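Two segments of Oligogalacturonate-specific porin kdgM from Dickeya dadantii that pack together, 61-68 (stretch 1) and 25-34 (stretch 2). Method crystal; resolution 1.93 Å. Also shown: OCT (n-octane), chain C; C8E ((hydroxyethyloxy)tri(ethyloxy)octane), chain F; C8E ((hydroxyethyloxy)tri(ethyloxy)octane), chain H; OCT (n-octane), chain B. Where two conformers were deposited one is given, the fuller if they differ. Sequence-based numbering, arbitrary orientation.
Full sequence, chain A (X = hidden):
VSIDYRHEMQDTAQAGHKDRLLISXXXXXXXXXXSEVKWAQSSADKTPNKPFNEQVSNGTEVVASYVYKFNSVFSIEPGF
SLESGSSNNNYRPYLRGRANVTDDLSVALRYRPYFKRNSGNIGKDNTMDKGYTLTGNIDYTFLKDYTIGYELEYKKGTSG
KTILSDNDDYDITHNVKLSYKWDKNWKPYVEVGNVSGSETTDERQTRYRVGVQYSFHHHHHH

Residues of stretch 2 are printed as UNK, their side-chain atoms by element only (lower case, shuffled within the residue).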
# COMPACT_ATOMS: atom_id res chain seq x y z
N GLU A 61 4.37 -12.05 0.19
CA GLU A 61 4.24 -11.39 -1.11
C GLU A 61 5.54 -10.73 -1.54
O GLU A 61 6.24 -10.15 -0.74
CB GLU A 61 3.09 -10.39 -1.11
CG GLU A 61 2.82 -9.73 -2.46
CD GLU A 61 1.60 -8.82 -2.44
OE1 GLU A 61 1.50 -8.01 -1.51
OE2 GLU A 61 0.73 -8.92 -3.34
N VAL A 62 5.86 -10.84 -2.83
CA VAL A 62 7.00 -10.13 -3.38
C VAL A 62 6.50 -9.27 -4.52
O VAL A 62 5.60 -9.67 -5.26
CB VAL A 62 8.13 -11.07 -3.86
CG1 VAL A 62 7.61 -12.03 -4.92
CG2 VAL A 62 9.30 -10.25 -4.39
N VAL A 63 7.08 -8.09 -4.65
CA VAL A 63 6.68 -7.11 -5.67
C VAL A 63 7.97 -6.59 -6.29
O VAL A 63 8.89 -6.22 -5.57
CB VAL A 63 5.90 -5.89 -5.08
CG1 VAL A 63 5.40 -4.92 -6.17
CG2 VAL A 63 4.74 -6.35 -4.20
N ALA A 64 8.01 -6.56 -7.61
CA ALA A 64 9.02 -5.82 -8.37
C ALA A 64 8.33 -4.76 -9.23
O ALA A 64 7.24 -4.99 -9.73
CB ALA A 64 9.83 -6.78 -9.24
N SER A 65 8.93 -3.58 -9.34
CA SER A 65 8.37 -2.48 -10.12
C SER A 65 9.44 -1.53 -10.62
O SER A 65 10.57 -1.52 -10.14
CB SER A 65 7.34 -1.67 -9.31
OG SER A 65 7.90 -1.22 -8.07
N TYR A 66 9.04 -0.71 -11.59
CA TYR A 66 9.85 0.43 -12.05
C TYR A 66 8.96 1.68 -11.94
O TYR A 66 7.84 1.68 -12.42
CB TYR A 66 10.29 0.24 -13.52
CG TYR A 66 11.76 -0.08 -13.73
CD1 TYR A 66 12.18 -1.37 -14.14
CD2 TYR A 66 12.75 0.88 -13.53
CE1 TYR A 66 13.52 -1.68 -14.33
CE2 TYR A 66 14.11 0.57 -13.69
CZ TYR A 66 14.49 -0.71 -14.11
OH TYR A 66 15.82 -1.02 -14.30
N VAL A 67 9.47 2.77 -11.36
CA VAL A 67 8.79 4.04 -11.49
C VAL A 67 9.47 4.82 -12.60
O VAL A 67 10.66 5.10 -12.52
CB VAL A 67 8.79 4.89 -10.21
CG1 VAL A 67 8.06 6.20 -10.49
CG2 VAL A 67 8.09 4.18 -9.04
N TYR A 68 8.71 5.15 -13.63
CA TYR A 68 9.21 5.93 -14.78
C TYR A 68 8.67 7.35 -14.66
O TYR A 68 7.46 7.57 -14.78
CB TYR A 68 8.73 5.27 -16.08
CG TYR A 68 9.29 3.85 -16.31
CD1 TYR A 68 10.66 3.65 -16.59
CD2 TYR A 68 8.47 2.71 -16.27
CE1 TYR A 68 11.18 2.39 -16.81
CE2 TYR A 68 8.99 1.42 -16.49
CZ TYR A 68 10.34 1.27 -16.77
OH TYR A 68 10.87 0.02 -17.00
N UNK A 25 12.67 -1.48 -0.92
CA UNK A 25 13.62 -0.46 -1.30
C UNK A 25 13.30 0.01 -2.71
O UNK A 25 12.88 -0.80 -3.55
c UNK A 25 16.09 0.02 -1.56
n UNK A 25 16.46 1.04 -0.76
c UNK A 25 17.40 1.78 -1.38
n UNK A 25 17.64 1.23 -2.58
c UNK A 25 15.04 -0.98 -1.16
c UNK A 25 16.83 0.15 -2.74
N UNK A 26 13.44 1.31 -2.94
CA UNK A 26 13.36 1.88 -4.29
C UNK A 26 14.73 2.46 -4.58
O UNK A 26 15.23 3.29 -3.82
n UNK A 26 8.03 1.52 -6.37
c UNK A 26 12.30 2.98 -4.33
c UNK A 26 9.25 1.79 -6.84
n UNK A 26 9.99 2.73 -6.25
c UNK A 26 11.33 3.12 -6.68
n UNK A 26 9.73 1.09 -7.90
c UNK A 26 12.19 3.76 -5.62
N UNK A 27 15.34 2.00 -5.66
CA UNK A 27 16.63 2.47 -6.10
C UNK A 27 16.45 3.80 -6.85
O UNK A 27 15.35 4.10 -7.34
c UNK A 27 19.25 -1.11 -5.01
c UNK A 27 17.69 0.16 -6.36
c UNK A 27 18.38 -2.19 -5.01
c UNK A 27 16.83 -0.94 -6.36
c UNK A 27 17.17 -2.10 -5.69
c UNK A 27 17.30 1.44 -7.04
c UNK A 27 18.90 0.06 -5.68
N UNK A 28 17.53 4.58 -6.95
CA UNK A 28 17.47 5.89 -7.60
C UNK A 28 17.16 5.75 -9.09
O UNK A 28 16.60 6.66 -9.68
c UNK A 28 18.76 6.68 -7.38
N UNK A 29 17.50 4.61 -9.69
CA UNK A 29 17.12 4.33 -11.08
C UNK A 29 15.62 4.08 -11.30
O UNK A 29 15.19 3.93 -12.44
n UNK A 29 18.83 1.09 -10.76
o UNK A 29 16.66 1.53 -10.39
c UNK A 29 17.75 1.84 -10.89
c UNK A 29 17.93 3.14 -11.67
N UNK A 30 14.84 3.96 -10.22
CA UNK A 30 13.41 3.72 -10.34
C UNK A 30 12.99 2.29 -10.05
O UNK A 30 11.81 2.04 -9.85
N UNK A 31 13.93 1.35 -10.04
CA UNK A 31 13.59 -0.06 -9.79
C UNK A 31 13.27 -0.24 -8.32
O UNK A 31 13.96 0.34 -7.46
c UNK A 31 14.74 -0.97 -10.17
c UNK A 31 15.01 -3.23 -9.07
c UNK A 31 14.68 -4.59 -8.96
c UNK A 31 13.18 -4.39 -10.81
c UNK A 31 13.76 -5.16 -9.84
c UNK A 31 13.49 -3.04 -10.90
c UNK A 31 14.41 -2.45 -10.04
N UNK A 32 12.22 -1.01 -8.02
CA UNK A 32 11.84 -1.26 -6.63
C UNK A 32 11.55 -2.71 -6.42
O UNK A 32 11.14 -3.40 -7.36
N UNK A 33 11.74 -3.16 -5.17
CA UNK A 33 11.57 -4.54 -4.78
C UNK A 33 11.05 -4.54 -3.36
O UNK A 33 11.57 -3.79 -2.54
c UNK A 33 14.30 -7.27 -4.73
c UNK A 33 12.92 -5.25 -4.74
c UNK A 33 11.91 -7.47 -5.51
c UNK A 33 13.15 -6.57 -5.44
N UNK A 34 10.07 -5.38 -3.07
CA UNK A 34 9.62 -5.55 -1.69
C UNK A 34 9.33 -7.00 -1.40
O UNK A 34 9.09 -7.78 -2.32
o UNK A 34 7.24 -5.14 -2.11
c UNK A 34 8.39 -4.68 -1.42
C1 OCT C . 17.37 -10.57 -3.35
C2 OCT C . 18.67 -9.82 -3.16
C3 OCT C . 18.54 -8.36 -3.58
C4 OCT C . 17.99 -8.26 -5.00
C5 OCT C . 18.28 -6.92 -5.65
C6 OCT C . 18.26 -7.04 -7.17
C7 OCT C . 19.08 -5.92 -7.78
C8 OCT C . 18.40 -4.60 -7.51
C1 C8E F . 11.77 -9.23 -11.02
C2 C8E F . 10.69 -10.29 -11.13
C3 C8E F . 10.01 -10.68 -9.80
C4 C8E F . 10.94 -10.72 -8.61
C5 C8E F . 10.61 -11.86 -7.64
C6 C8E F . 11.78 -12.06 -6.67
C7 C8E F . 11.56 -13.21 -5.68
C8 C8E F . 12.22 -14.52 -6.13
O9 C8E F . 12.40 -15.41 -5.03
C10 C8E F . 12.02 -16.78 -5.25
C11 C8E F . 12.71 -17.67 -4.23
O12 C8E F . 11.78 -18.18 -3.26
C13 C8E F . 12.19 -18.01 -1.89
C14 C8E F . 11.37 -18.88 -0.94
O15 C8E F . 10.06 -19.14 -1.46
C16 C8E F . 8.97 -18.80 -0.59
C17 C8E F . 7.72 -18.47 -1.42
O18 C8E F . 7.85 -17.15 -1.97
C19 C8E F . 6.77 -16.25 -1.73
C20 C8E F . 6.25 -15.65 -3.04
O21 C8E F . 6.68 -16.42 -4.16
C1 C8E H . -2.26 -4.23 -14.83
C2 C8E H . -1.81 -4.77 -16.16
C3 C8E H . -0.95 -3.72 -16.85
C4 C8E H . 0.30 -3.41 -16.05
C5 C8E H . 1.56 -3.92 -16.72
C6 C8E H . 1.77 -5.39 -16.38
C7 C8E H . 2.86 -5.59 -15.34
C8 C8E H . 3.26 -7.06 -15.25
O9 C8E H . 4.36 -7.33 -16.13
C10 C8E H . 4.77 -8.70 -16.14
C11 C8E H . 6.29 -8.77 -16.27
O12 C8E H . 6.92 -9.02 -15.01
C13 C8E H . 8.28 -8.60 -14.93
C14 C8E H . 8.37 -7.15 -14.46
O15 C8E H . 9.28 -6.97 -13.36
C16 C8E H . 10.10 -5.79 -13.42
C17 C8E H . 9.37 -4.54 -12.96
O18 C8E H . 8.78 -3.86 -14.08
C19 C8E H . 7.36 -3.94 -14.13
C20 C8E H . 6.89 -4.37 -15.51
O21 C8E H . 5.92 -5.42 -15.41
C1 OCT B . 13.07 -11.50 -2.52
C2 OCT B . 12.89 -9.99 -2.54
C3 OCT B . 13.53 -9.34 -1.31
C4 OCT B . 13.23 -7.85 -1.17
C5 OCT B . 14.17 -7.15 -0.19
C6 OCT B . 14.10 -5.62 -0.31
C7 OCT B . 15.48 -4.99 -0.20
C8 OCT B . 16.22 -5.10 -1.51
O HOH W 1 5.91 -7.26 -0.91

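Position 25 carries one carbon followed by a five-membered ring of three carbons and two nitrogens, the imidazole of His25; its side chain is out of reach of stretch 1. Position 26 has three carbons, a nitrogen, then a carbon bearing two further nitrogens: a guanidinium, hence Arg26. Its NH1 and NH2 both donate to Ser65 OG, at 3.0 and 3.2 Å, with Ser65 near the guanidinium plane, while Val67 CG2 lies over one face, 3.4 Å from Arg26 CZ.

Position 27 shows one carbon and a six-carbon ring without oxygen, so Phe27; it misses stretch 1, but its CE2 lies 3.3 Å from C8 of n-octane (chain C). A lone carbon at position 28 gives Ala28, also free of contact. Position 29 has two carbons, the second carrying one oxygen and one nitrogen, an amide of Asn29 length. Asn29 OD1 accepts from the backbone N of position 31 at 2.8 Å, and Asn29 O sits 3.7 Å from Tyr66 CE2 at the ring edge.

Position 30 has no side-chain atoms: Gly30. It ends a type I turn begun at Phe27, and its phi/psi of 104/-15 would jam a CB against the preceding carbonyl; that CB would also lie 2.6 Å from Val67 O. Position 31 repeats the one-carbon, six-carbon-ring pattern, so Phe31. Its ring edge points toward the Tyr66 face, with centroids 5.3 Å apart and planes at 60°, and Phe31 CB lies 4.1 Å from the Tyr66 centroid.

Position 32 again lacks a side chain: Gly32. An ideal CB would fall 2.4 Å from Arg26 NH1, so its absence leaves room for the guanidinium that reaches Ser65. Position 33 has four carbons forked at the second, Leu33; its CD2 lies 4.0 Å from Val62 CG2. One carbon and one oxygen at position 34 give Ser34, whose OG is 3.3 Å from Val63 CB.

The contact is an antiparallel strand pairing, the axes at 168°. Reciprocal bonds set the register: Ser34 N to Val63 O (2.9 Å) and Val63 N to Ser34 O (3.1 Å), then Gly32 N to Ser65 O (2.7 Å) and Ser65 N to Gly32 O (3.0 Å). Val67 N to Gly30 O (2.9 Å) extends the ladder to the turn. Ala64, Leu33, Tyr66 and Phe31 share one face, apolar and in part lined by detergent and octane; the other carries Val63, Ser34 and Ser65. Together the stretches bury 576 Å².

Stretch 2 (25-34) HRFANGFGLS
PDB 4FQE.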